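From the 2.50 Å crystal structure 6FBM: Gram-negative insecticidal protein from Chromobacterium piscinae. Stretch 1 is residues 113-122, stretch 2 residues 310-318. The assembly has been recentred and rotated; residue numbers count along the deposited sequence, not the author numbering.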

# COMPACT_ATOMS: atom_id res chain seq x y z
N ASP A 113 18.07 24.92 33.69
CA ASP A 113 18.27 26.17 32.95
C ASP A 113 17.21 27.19 33.24
O ASP A 113 17.48 28.38 33.25
N GLN A 114 15.98 26.74 33.48
CA GLN A 114 14.91 27.65 33.82
C GLN A 114 15.22 28.39 35.11
O GLN A 114 14.97 29.59 35.23
N GLN A 115 15.76 27.67 36.07
CA GLN A 115 16.03 28.20 37.39
C GLN A 115 17.39 28.92 37.46
O GLN A 115 17.55 29.85 38.25
N LEU A 116 18.36 28.48 36.67
CA LEU A 116 19.63 29.20 36.63
C LEU A 116 19.48 30.64 36.18
O LEU A 116 18.54 31.02 35.47
N THR A 117 20.43 31.44 36.60
CA THR A 117 20.50 32.83 36.26
C THR A 117 21.66 32.94 35.26
O THR A 117 22.36 31.95 35.01
N GLU A 118 21.82 34.10 34.61
CA GLU A 118 22.81 34.25 33.52
C GLU A 118 22.58 33.35 32.28
O GLU A 118 23.50 33.12 31.48
N ILE A 119 21.35 32.82 32.14
CA ILE A 119 20.95 32.03 30.99
C ILE A 119 20.09 32.94 30.13
O ILE A 119 19.24 33.72 30.64
N THR A 120 20.32 32.87 28.83
CA THR A 120 19.45 33.54 27.87
C THR A 120 18.52 32.48 27.28
O THR A 120 18.96 31.41 26.81
N TYR A 121 17.23 32.81 27.30
CA TYR A 121 16.18 31.94 26.85
C TYR A 121 15.74 32.45 25.48
O TYR A 121 15.35 33.62 25.35
N SER A 122 15.83 31.58 24.46
CA SER A 122 15.37 31.96 23.13
C SER A 122 14.43 30.89 22.60
O SER A 122 14.68 29.69 22.73
N SER A 310 6.24 33.08 39.83
CA SER A 310 7.57 33.18 39.22
C SER A 310 8.29 31.84 39.26
O SER A 310 8.04 30.99 40.13
N ILE A 311 9.18 31.66 38.29
CA ILE A 311 10.06 30.51 38.26
C ILE A 311 11.08 30.76 39.36
O ILE A 311 11.59 31.88 39.47
N PRO A 312 11.35 29.75 40.20
CA PRO A 312 12.39 29.93 41.21
C PRO A 312 13.78 30.09 40.57
O PRO A 312 14.11 29.36 39.63
N LYS A 313 14.58 31.04 41.07
CA LYS A 313 15.89 31.34 40.51
C LYS A 313 17.02 31.05 41.48
O LYS A 313 16.87 31.24 42.69
N VAL A 314 18.14 30.58 40.94
CA VAL A 314 19.39 30.43 41.66
C VAL A 314 20.18 31.70 41.33
O VAL A 314 20.83 31.78 40.31
N ASP A 315 20.08 32.69 42.21
CA ASP A 315 20.87 33.92 42.13
C ASP A 315 22.29 33.75 42.69
O ASP A 315 23.21 34.45 42.25
N LYS A 316 22.46 32.83 43.63
CA LYS A 316 23.72 32.61 44.29
C LYS A 316 24.55 31.69 43.40
O LYS A 316 24.47 30.46 43.51
N VAL A 317 25.37 32.29 42.53
CA VAL A 317 26.11 31.51 41.52
C VAL A 317 27.60 31.42 41.70
O VAL A 317 28.27 30.70 40.95
N LEU A 318 28.12 32.13 42.70
CA LEU A 318 29.52 32.03 43.06
C LEU A 318 29.61 31.30 44.38
O LEU A 318 29.04 31.72 45.37

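The contact is mainly a polar clasp, in which one lysine amine hydrogen-bonds two carbonyls at the end of a helix while apolar side-chain contacts lie to its sides. Lys313 has its CA-to-CB bond sideways to stretch 1, but chi1 to chi3 all m and chi4 t (-159°) bring its amine to the point where the chain leaves helical geometry at Leu116. There Lys313 NZ donates hydrogen bonds to Gln114 O (2.8 Å) and Leu116 O (2.7 Å). Tyr121, chi1 m and with its CA-to-CB bond toward stretch 2, meets the amine at its ring edge, with OH 3.0 Å from Lys313 NZ; the same OH donates a very short 2.5 Å hydrogen bond to Asp113 O. The intervening carbonyl, Gln115 O, instead accepts from Val314 N at 2.8 Å and 163°, a nearly straight bond linking the two backbones.

Further contacts flank the polar centre. Ile311 (m, m) has its CA-to-CB bond toward stretch 1 and sets CG2 3.6 Å from Gln114 O. Gln115 (m, t) has its CA-to-CB bond sideways, and its OE1 lies 3.5 Å from Pro312 CG. Thr117, chi1 t, has its CA-to-CB bond toward stretch 2; its CG2 lies 3.1 Å from Val314 O and 3.5 Å from Val317 CG1. The CA-to-CB bond of Leu116 (m, t) points away, yet its CD2 returns to 4.2 Å from Val314 CB.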

# COMPACT_ATOMS: atom_id res chain seq x y z
CB ASP A 113 18.34 25.92 31.43
CG ASP A 113 19.61 25.18 31.01
OD1 ASP A 113 20.61 25.25 31.71
OD2 ASP A 113 19.63 24.52 29.98
CB GLN A 114 13.59 26.89 33.97
CG GLN A 114 12.99 26.39 32.67
CD GLN A 114 11.81 25.48 32.90
OE1 GLN A 114 11.81 24.31 32.49
NE2 GLN A 114 10.78 26.00 33.58
CB GLN A 115 15.99 27.09 38.43
CG GLN A 115 14.69 26.31 38.48
CD GLN A 115 14.70 25.29 39.62
OE1 GLN A 115 14.26 25.58 40.74
NE2 GLN A 115 15.16 24.08 39.32
CB LEU A 116 20.65 28.48 35.74
CG LEU A 116 21.23 27.22 36.37
CD1 LEU A 116 22.22 26.58 35.41
CD2 LEU A 116 21.89 27.56 37.73
CB THR A 117 20.60 33.67 37.55
OG1 THR A 117 20.21 35.00 37.29
CG2 THR A 117 21.96 33.67 38.14
CB GLU A 118 24.25 34.01 34.02
CG GLU A 118 24.69 34.74 35.27
CD GLU A 118 24.76 36.24 35.10
OE1 GLU A 118 24.54 36.78 33.99
OE2 GLU A 118 25.03 36.88 36.14
CB ILE A 119 20.12 30.81 31.39
CG1 ILE A 119 20.91 29.91 32.36
CG2 ILE A 119 19.66 30.02 30.17
CD1 ILE A 119 22.09 29.19 31.76
CB THR A 120 20.25 34.25 26.79
OG1 THR A 120 21.11 35.23 27.40
CG2 THR A 120 19.30 34.96 25.81
CB TYR A 121 15.01 31.99 27.85
CG TYR A 121 15.45 31.66 29.25
CD1 TYR A 121 15.65 30.34 29.64
CD2 TYR A 121 15.70 32.66 30.19
CE1 TYR A 121 16.07 30.03 30.91
CE2 TYR A 121 16.12 32.36 31.47
CZ TYR A 121 16.31 31.04 31.83
OH TYR A 121 16.74 30.72 33.10
CB SER A 122 16.53 32.15 22.16
OG SER A 122 17.35 30.99 22.08
CB SER A 310 8.41 34.23 39.93
OG SER A 310 8.04 35.52 39.48
CB ILE A 311 10.78 30.37 36.90
CG1 ILE A 311 9.76 30.24 35.75
CG2 ILE A 311 11.76 29.19 36.91
CD1 ILE A 311 8.77 29.09 35.88
CB PRO A 312 12.29 28.66 42.06
CG PRO A 312 11.54 27.66 41.25
CD PRO A 312 10.61 28.48 40.39
CB LYS A 313 15.95 32.82 40.09
CG LYS A 313 14.89 33.27 39.11
CD LYS A 313 14.90 32.46 37.82
CE LYS A 313 16.24 32.49 37.08
NZ LYS A 313 16.12 32.15 35.65
CB VAL A 314 20.16 29.18 41.18
CG1 VAL A 314 21.56 29.13 41.76
CG2 VAL A 314 19.38 27.94 41.58
CB ASP A 315 20.14 35.05 42.87
CG ASP A 315 18.83 35.42 42.22
OD1 ASP A 315 18.81 35.76 41.03
OD2 ASP A 315 17.81 35.40 42.93
CB LYS A 316 23.50 31.98 45.68
CG LYS A 316 22.56 32.72 46.63
CD LYS A 316 23.30 33.71 47.47
CE LYS A 316 22.41 34.73 48.19
NZ LYS A 316 22.01 34.25 49.55
CB VAL A 317 25.82 32.03 40.10
CG1 VAL A 317 24.36 31.79 39.76
CG2 VAL A 317 26.19 33.53 39.94
CB LEU A 318 30.15 33.41 43.14
CG LEU A 318 30.29 34.15 41.82
CD1 LEU A 318 30.82 35.56 42.02
CD2 LEU A 318 31.19 33.39 40.85